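Long-range contacts in branched-chain-amino-acid aminotransferase (Deinococcus radiodurans, PDB 3UZO), which probably catalyses pyridoxal-phosphate-dependent amino transfer between branched-chain amino acids and 2-oxoglutarate, the final step of isoleucine and valine biosynthesis: residues R39-W44 with E162-V167; F31-T36 with F168-G173; N58-A63 with F147-G152. All coordinates share one frame; numbering follows the deposited sequence.

Interaction 1 (R39-W44 with E162-V167); sequences RYLAHW and EFIFSV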
# COMPACT_ATOMS: atom_id res chain seq x y z
N ARG A 39 6.41 9.72 23.17
CA ARG A 39 6.88 9.35 21.84
C ARG A 39 7.50 10.56 21.15
O ARG A 39 7.21 11.72 21.50
CB ARG A 39 5.73 8.78 20.99
CG ARG A 39 4.49 9.64 20.90
CD ARG A 39 3.27 8.86 21.37
NE ARG A 39 3.20 8.83 22.82
CZ ARG A 39 2.94 7.77 23.56
NH1 ARG A 39 2.71 6.57 23.02
NH2 ARG A 39 2.92 7.91 24.88
N TYR A 40 8.37 10.28 20.18
CA TYR A 40 9.07 11.30 19.42
C TYR A 40 8.26 11.70 18.18
O TYR A 40 7.66 10.85 17.51
CB TYR A 40 10.45 10.76 19.01
CG TYR A 40 11.31 11.69 18.18
CD1 TYR A 40 12.38 12.37 18.74
CD2 TYR A 40 11.07 11.84 16.81
CE1 TYR A 40 13.21 13.19 17.96
CE2 TYR A 40 11.89 12.66 16.02
CZ TYR A 40 12.95 13.33 16.61
OH TYR A 40 13.76 14.13 15.83
N LEU A 41 8.24 13.00 17.89
CA LEU A 41 7.51 13.50 16.74
C LEU A 41 8.30 14.62 16.07
O LEU A 41 8.75 15.56 16.74
CB LEU A 41 6.14 14.04 17.18
CG LEU A 41 5.22 14.61 16.09
CD1 LEU A 41 4.81 13.51 15.14
CD2 LEU A 41 3.99 15.23 16.74
N ALA A 42 8.46 14.52 14.75
CA ALA A 42 9.17 15.52 13.98
C ALA A 42 8.35 15.85 12.74
O ALA A 42 7.61 15.00 12.23
CB ALA A 42 10.55 15.02 13.57
N HIS A 43 8.48 17.07 12.26
CA HIS A 43 7.72 17.53 11.10
C HIS A 43 8.64 17.97 9.98
O HIS A 43 9.69 18.57 10.21
CB HIS A 43 6.84 18.71 11.50
CG HIS A 43 5.87 18.41 12.60
ND1 HIS A 43 4.62 17.89 12.38
CD2 HIS A 43 5.98 18.56 13.95
CE1 HIS A 43 4.00 17.72 13.53
NE2 HIS A 43 4.80 18.12 14.50
N TRP A 44 8.23 17.67 8.75
CA TRP A 44 8.98 18.08 7.58
C TRP A 44 8.10 19.07 6.83
O TRP A 44 6.91 18.84 6.66
CB TRP A 44 9.28 16.89 6.67
CG TRP A 44 10.21 17.23 5.53
CD1 TRP A 44 11.56 17.03 5.49
CD2 TRP A 44 9.85 17.79 4.25
NE1 TRP A 44 12.06 17.43 4.26
CE2 TRP A 44 11.03 17.90 3.49
CE3 TRP A 44 8.64 18.21 3.69
CZ2 TRP A 44 11.04 18.40 2.18
CZ3 TRP A 44 8.65 18.72 2.38
CH2 TRP A 44 9.84 18.81 1.64
N GLU A 162 3.93 17.79 2.98
CA GLU A 162 4.54 17.73 4.30
C GLU A 162 4.61 16.28 4.78
O GLU A 162 3.94 15.40 4.24
CB GLU A 162 3.73 18.56 5.30
CG GLU A 162 3.57 20.02 4.89
CD GLU A 162 2.85 20.83 5.95
OE1 GLU A 162 2.42 21.96 5.64
OE2 GLU A 162 2.74 20.35 7.10
N PHE A 163 5.45 16.04 5.78
CA PHE A 163 5.59 14.70 6.33
C PHE A 163 5.79 14.73 7.83
O PHE A 163 6.20 15.75 8.41
CB PHE A 163 6.79 13.98 5.69
CG PHE A 163 6.75 13.94 4.19
CD1 PHE A 163 7.14 15.05 3.45
CD2 PHE A 163 6.30 12.81 3.53
CE1 PHE A 163 7.08 15.03 2.05
CE2 PHE A 163 6.23 12.78 2.14
CZ PHE A 163 6.62 13.89 1.40
N ILE A 164 5.49 13.60 8.45
CA ILE A 164 5.69 13.45 9.88
C ILE A 164 6.58 12.23 10.09
O ILE A 164 6.46 11.22 9.38
CB ILE A 164 4.36 13.23 10.63
CG1 ILE A 164 3.63 14.57 10.79
CG2 ILE A 164 4.62 12.56 11.96
CD1 ILE A 164 2.30 14.46 11.53
N PHE A 165 7.51 12.34 11.03
CA PHE A 165 8.39 11.24 11.39
C PHE A 165 8.14 11.06 12.88
O PHE A 165 8.23 12.03 13.64
CB PHE A 165 9.86 11.58 11.19
CG PHE A 165 10.81 10.63 11.89
CD1 PHE A 165 10.69 9.25 11.72
CD2 PHE A 165 11.83 11.11 12.70
CE1 PHE A 165 11.58 8.37 12.34
CE2 PHE A 165 12.73 10.24 13.32
CZ PHE A 165 12.61 8.87 13.14
N SER A 166 7.81 9.84 13.29
CA SER A 166 7.53 9.60 14.70
C SER A 166 8.09 8.27 15.15
O SER A 166 8.28 7.35 14.34
CB SER A 166 6.01 9.65 14.93
OG SER A 166 5.67 9.43 16.28
N VAL A 167 8.37 8.17 16.44
CA VAL A 167 8.87 6.93 17.01
C VAL A 167 8.20 6.70 18.35
O VAL A 167 8.30 7.54 19.25
CB VAL A 167 10.41 6.93 17.27
CG1 VAL A 167 10.84 5.52 17.74
CG2 VAL A 167 11.17 7.29 16.00
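Tyr40 and Val167 bond to each other twice through the backbone, Tyr40 N to Val167 O at 2.9 Å and Val167 N to Tyr40 O at 3.0 Å. Tyr40 O takes a further donor: the hydroxyl of Ser166, with OG anti to its own backbone N (chi1 -179°), donates a hydrogen bond of 2.7 Å from Ser166 OG to Tyr40 O, nearly along the C=O axis. Two donors therefore grip one carbonyl oxygen. The reciprocal pattern recurs at Ala42-Phe165 and Trp44-Phe163, although the bond from Phe163 N to Trp44 O is stretched to 3.3 Å.

Side chains alternate between the two faces. On the face carrying Tyr40, Ala42 and Trp44, the Phe163 ring presents its edge to the six-membered ring of Trp44 in an offset edge-to-face pair, planes at 78°, with Phe163 CD1 3.5 Å from Trp44 CE3. Tyr40 CE2 comes within 3.7 Å of Phe165 CD2, the rings meeting obliquely, while Ala42 CB lies at the edge of the Phe165 ring. On the other face Leu41 CD1 is pressed to 3.3 Å from Ile164 CG2, tighter than ordinary van der Waals contact, and the His43 and Ile164 side chains lie side by side, pointing the same way, with Ile164 CG1 next to His43 ND1.

Farther out, Tyr40 packs on helix 115-128, whose Gln117 holds the Tyr40 hydroxyl, and Trp49 meets Trp44 edge-to-face. Arg39 bends away to bind Thr36 O and to form a salt bridge with Glu64 of the second subunit. The two segments run at 168° with axes 4.6 Å apart, which, with the alternating hydrogen-bonded and non-hydrogen-bonded pairs, identifies neighbouring strands of the antiparallel sheet in the smaller domain of the class-IV aminotransferase fold.

Interaction 2 (F31-T36 with F168-G173); sequences FSYIRT and FCVPVG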
# COMPACT_ATOMS: atom_id res chain seq x y z
N PHE A 31 2.63 -9.48 21.73
CA PHE A 31 3.00 -8.45 20.77
C PHE A 31 1.73 -7.67 20.48
O PHE A 31 1.08 -7.88 19.45
CB PHE A 31 3.56 -9.07 19.48
CG PHE A 31 4.34 -8.09 18.62
CD1 PHE A 31 5.71 -7.92 18.81
CD2 PHE A 31 3.70 -7.33 17.65
CE1 PHE A 31 6.44 -7.02 18.02
CE2 PHE A 31 4.41 -6.42 16.85
CZ PHE A 31 5.79 -6.26 17.05
N SER A 32 1.37 -6.79 21.41
CA SER A 32 0.16 -5.98 21.29
C SER A 32 0.43 -4.58 21.83
O SER A 32 1.22 -4.40 22.75
CB SER A 32 -0.98 -6.62 22.07
OG SER A 32 -1.36 -7.85 21.48
N TYR A 33 -0.27 -3.60 21.27
CA TYR A 33 -0.09 -2.22 21.68
C TYR A 33 -0.41 -1.95 23.14
O TYR A 33 -1.45 -2.36 23.67
CB TYR A 33 -0.92 -1.28 20.81
CG TYR A 33 -0.67 0.20 21.11
CD1 TYR A 33 -1.45 0.88 22.06
CD2 TYR A 33 0.36 0.90 20.47
CE1 TYR A 33 -1.21 2.22 22.36
CE2 TYR A 33 0.61 2.24 20.77
CZ TYR A 33 -0.18 2.90 21.71
OH TYR A 33 0.05 4.23 22.00
N ILE A 34 0.51 -1.24 23.77
CA ILE A 34 0.38 -0.81 25.15
C ILE A 34 0.86 0.63 25.07
O ILE A 34 1.92 0.90 24.47
CB ILE A 34 1.29 -1.61 26.10
CG1 ILE A 34 0.78 -3.05 26.21
CG2 ILE A 34 1.33 -0.94 27.46
CD1 ILE A 34 1.65 -3.95 27.06
N ARG A 35 0.10 1.56 25.63
CA ARG A 35 0.51 2.95 25.57
C ARG A 35 1.62 3.27 26.54
O ARG A 35 1.47 3.12 27.76
CB ARG A 35 -0.69 3.87 25.82
CG ARG A 35 -0.34 5.34 25.67
CD ARG A 35 -1.57 6.22 25.75
NE ARG A 35 -1.24 7.64 25.64
CZ ARG A 35 -2.13 8.60 25.46
NH1 ARG A 35 -3.43 8.30 25.39
NH2 ARG A 35 -1.74 9.87 25.36
N THR A 36 2.76 3.70 26.01
CA THR A 36 3.86 4.08 26.88
C THR A 36 3.74 5.59 27.10
O THR A 36 2.89 6.24 26.49
CB THR A 36 5.23 3.69 26.29
OG1 THR A 36 5.32 4.15 24.94
CG2 THR A 36 5.41 2.16 26.32
N PHE A 168 7.47 5.59 18.48
CA PHE A 168 6.85 5.25 19.76
C PHE A 168 7.36 3.86 20.11
O PHE A 168 7.90 3.15 19.24
CB PHE A 168 5.31 5.31 19.71
CG PHE A 168 4.66 4.28 18.83
CD1 PHE A 168 4.40 2.99 19.30
CD2 PHE A 168 4.24 4.61 17.55
CE1 PHE A 168 3.72 2.05 18.51
CE2 PHE A 168 3.56 3.68 16.74
CZ PHE A 168 3.30 2.40 17.23
N CYS A 169 7.25 3.48 21.37
CA CYS A 169 7.73 2.17 21.79
C CYS A 169 6.65 1.40 22.53
O CYS A 169 5.70 1.99 23.04
CB CYS A 169 8.98 2.32 22.68
SG CYS A 169 8.70 3.14 24.26
N VAL A 170 6.82 0.09 22.57
CA VAL A 170 5.87 -0.81 23.22
C VAL A 170 6.62 -2.01 23.79
O VAL A 170 7.35 -2.68 23.07
CB VAL A 170 4.83 -1.36 22.19
CG1 VAL A 170 3.82 -2.28 22.90
CG2 VAL A 170 4.11 -0.21 21.50
N PRO A 171 6.47 -2.28 25.09
CA PRO A 171 7.17 -3.43 25.66
C PRO A 171 6.52 -4.67 25.04
O PRO A 171 5.29 -4.73 24.93
CB PRO A 171 6.88 -3.31 27.15
CG PRO A 171 5.50 -2.67 27.17
CD PRO A 171 5.63 -1.61 26.11
N VAL A 172 7.32 -5.65 24.63
CA VAL A 172 6.76 -6.85 24.00
C VAL A 172 7.50 -8.13 24.36
O VAL A 172 8.64 -8.10 24.83
CB VAL A 172 6.79 -6.76 22.45
CG1 VAL A 172 6.15 -5.48 21.97
CG2 VAL A 172 8.24 -6.86 21.96
N GLY A 173 6.82 -9.25 24.12
CA GLY A 173 7.40 -10.56 24.35
C GLY A 173 7.47 -11.25 22.99
O GLY A 173 7.96 -10.66 22.02
O HOH W 1 2.94 -6.00 23.86
O HOH W 2 3.06 3.19 23.05
O HOH W 3 6.33 5.68 23.06
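Thr36 meets Cys169 because a chi1 of 50° sets its OG1 between the backbone N and the carbonyl carbon, while CG2 stands anti to the carbonyl carbon. Likewise, a chi1 of 66° places CG of Phe168 between its own N and carbonyl carbon, on the way to Tyr33. Thr36 OG1 donates to Cys169 O at 2.9 Å, approaching from a position tilted out of the carbonyl plane. The same hydroxyl oxygen accepts from a water at 2.6 Å from Thr36 OG1, and that water accepts from Cys169 N. A second water donates to Ile34 O and Cys169 O and accepts from Thr36 N, and a third joins Ser32 O to Pro171 O.

Apolar atoms fill in around this network. The edge of Tyr33 faces the Phe168 ring in an offset edge-to-face pair, planes at 68°, with Tyr33 CE2 3.8 Å from Phe168 CE1. Val170 spreads its branches, CG1 lying 3.4 Å from Ser32 O and CG2 touching Tyr33 CD2 at 4.0 Å. Thr36 and Pro171 slide past each other, Thr36 CG2 3.8 Å from Pro171 CD, and the Ile34 side chain crosses that of Pro171 at about a right angle, Ile34 CD1 touching Pro171 CG. Phe31 CD1 lies against Val172 CB; the Phe31 side chain comes within about 5 Å of a bound glutamate (nearest atoms), its ring edge-to-face with Tyr175 and Tyr143 of the substrate pocket.

The Tyr33 hydroxyl is held by Asn58 and by Glu64 of the second subunit, whose Ile155 packs on Phe31, Tyr33 and Val170. Chemically, one direct hydrogen bond, three bridging waters and apolar contacts dock the 31-36 loop on strand 162-172: water replaces a regular backbone ladder, while the aromatic end of the loop abuts the substrate pocket.

Interaction 3 (N58-A63 with F147-G152); sequences NQIHLA and FVIGVG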
# COMPACT_ATOMS: atom_id res chain seq x y z
N ASN A 58 0.06 10.34 21.43
CA ASN A 58 -0.22 8.97 20.95
C ASN A 58 -1.34 8.91 19.89
O ASN A 58 -1.69 7.85 19.38
CB ASN A 58 -0.44 7.98 22.13
CG ASN A 58 -1.88 7.44 22.26
OD1 ASN A 58 -2.08 6.23 22.43
ND2 ASN A 58 -2.86 8.33 22.24
N GLN A 59 -1.87 10.08 19.54
CA GLN A 59 -2.88 10.18 18.50
C GLN A 59 -2.26 11.07 17.43
O GLN A 59 -1.71 12.13 17.75
CB GLN A 59 -4.17 10.84 19.02
CG GLN A 59 -4.86 10.09 20.13
CD GLN A 59 -5.36 8.73 19.70
OE1 GLN A 59 -6.18 8.62 18.79
NE2 GLN A 59 -4.88 7.68 20.35
N ILE A 60 -2.32 10.64 16.18
CA ILE A 60 -1.78 11.44 15.09
C ILE A 60 -2.92 12.29 14.56
O ILE A 60 -4.07 11.84 14.49
CB ILE A 60 -1.23 10.54 13.94
CG1 ILE A 60 0.05 9.83 14.40
CG2 ILE A 60 -0.94 11.39 12.69
CD1 ILE A 60 1.24 10.75 14.65
N HIS A 61 -2.62 13.54 14.24
CA HIS A 61 -3.63 14.47 13.73
C HIS A 61 -3.19 14.88 12.33
O HIS A 61 -2.11 15.46 12.16
CB HIS A 61 -3.72 15.68 14.65
CG HIS A 61 -3.87 15.33 16.09
ND1 HIS A 61 -5.05 14.83 16.62
CD2 HIS A 61 -2.99 15.35 17.12
CE1 HIS A 61 -4.88 14.55 17.90
NE2 HIS A 61 -3.64 14.86 18.23
N LEU A 62 -3.98 14.57 11.31
CA LEU A 62 -3.61 14.91 9.94
C LEU A 62 -4.76 15.29 9.02
O LEU A 62 -5.91 14.97 9.29
CB LEU A 62 -2.82 13.77 9.29
CG LEU A 62 -3.07 12.30 9.64
CD1 LEU A 62 -4.52 11.99 9.98
CD2 LEU A 62 -2.58 11.47 8.45
N ALA A 63 -4.40 15.97 7.93
CA ALA A 63 -5.38 16.42 6.94
C ALA A 63 -6.16 15.24 6.40
O ALA A 63 -5.60 14.16 6.18
CB ALA A 63 -4.67 17.15 5.80
N PHE A 147 8.31 5.66 12.11
CA PHE A 147 7.52 5.66 10.89
C PHE A 147 7.44 7.05 10.29
O PHE A 147 7.60 8.05 10.99
CB PHE A 147 6.12 5.07 11.13
CG PHE A 147 5.23 5.90 12.01
CD1 PHE A 147 4.30 6.78 11.46
CD2 PHE A 147 5.27 5.76 13.40
CE1 PHE A 147 3.42 7.51 12.28
CE2 PHE A 147 4.40 6.47 14.22
CZ PHE A 147 3.47 7.35 13.66
N VAL A 148 7.23 7.09 8.98
CA VAL A 148 7.13 8.34 8.23
C VAL A 148 5.87 8.28 7.39
O VAL A 148 5.60 7.28 6.73
CB VAL A 148 8.36 8.53 7.29
CG1 VAL A 148 8.23 9.84 6.51
CG2 VAL A 148 9.65 8.52 8.11
N ILE A 149 5.09 9.35 7.44
CA ILE A 149 3.84 9.42 6.70
C ILE A 149 3.70 10.77 6.01
O ILE A 149 4.14 11.80 6.54
CB ILE A 149 2.62 9.26 7.64
CG1 ILE A 149 2.74 10.23 8.83
CG2 ILE A 149 2.53 7.82 8.14
CD1 ILE A 149 1.56 10.23 9.77
N GLY A 150 3.11 10.75 4.82
CA GLY A 150 2.88 11.98 4.07
C GLY A 150 1.62 12.64 4.60
O GLY A 150 0.59 11.98 4.77
N VAL A 151 1.69 13.94 4.88
CA VAL A 151 0.53 14.65 5.41
C VAL A 151 0.28 15.99 4.72
O VAL A 151 0.95 16.32 3.74
CB VAL A 151 0.68 14.88 6.93
CG1 VAL A 151 0.86 13.54 7.65
CG2 VAL A 151 1.85 15.81 7.19
N GLY A 152 -0.68 16.75 5.24
CA GLY A 152 -1.02 18.03 4.65
C GLY A 152 -2.13 17.89 3.62
O GLY A 152 -2.36 16.80 3.09
O HOH W 4 -1.76 17.31 7.84
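Ile60 makes the first contact of the 58-63 segment, using two different branches. Its CD1 reaches tip to tip toward the Phe147 ring and arrives at the edge, near the ring plane, 4.2 Å from Phe147 CZ. The side chains of Ile60 and Ile149 slide past each other in opposite directions, with Ile60 CG2, anti to the backbone N, 4.0 Å from Ile149 CD1. Leu62 follows on the same side of its strand and crosses Val151 at about a right angle; Leu62 CB lies 4.0 Å from Val151 CG1, and Leu62 CD2 touches the same methyl.

At Ala63 the two segments draw closest: Ala63 CB sits 3.4 Å from Gly152 C, the carbonyl carbon. A bridging water accepts from both backbones, at 3.0 Å from Ala63 N and 2.9 Å from Gly152 N. Gly152 has a positive phi of 92°, a backbone conformation in which a CB would be jammed against the preceding carbonyl oxygen.

The strand axes lie 7.6 Å apart and at 37°, too far for a shared ladder. Instead, residues 59-63 pair antiparallel with a strand of the second subunit, where His61 ND1 also bonds to its counterpart His61 ND1; one imidazole nitrogen presumably donates and the other accepts. Phe147 packs in turn on Phe168 and on Phe76 of the glutamate pocket. Across the two segments the chemistry is thus almost wholly apolar dispersion, without direct hydrogen bonds: side chains from the intersubunit strand rest on strand 141-151 of the seven-stranded antiparallel sheet, and a single water joins the backbones at one end.

How the interactions relate
The three contacts gather on one antiparallel sheet, in which strands 39-45, 162-172 and 141-151 are successive neighbours. The centres of interactions 1 and 3 are about 8 Å apart; that of interaction 2 is about 19 Å from the centre of interaction 1 and about 20 Å from that of interaction 3. Along the chain the first segments come as 31-36, 39-44 and 58-63, and the second as 147-152, 162-167 and 168-173. Strand 162-172 is shared by interactions 1 and 2, while Glu162 O to Val151 N and Ser166 O to Phe147 N, both 2.8 Å, probably tie interaction 1 to interaction 3. Together they join the sheet to the substrate pocket and the dimer interface.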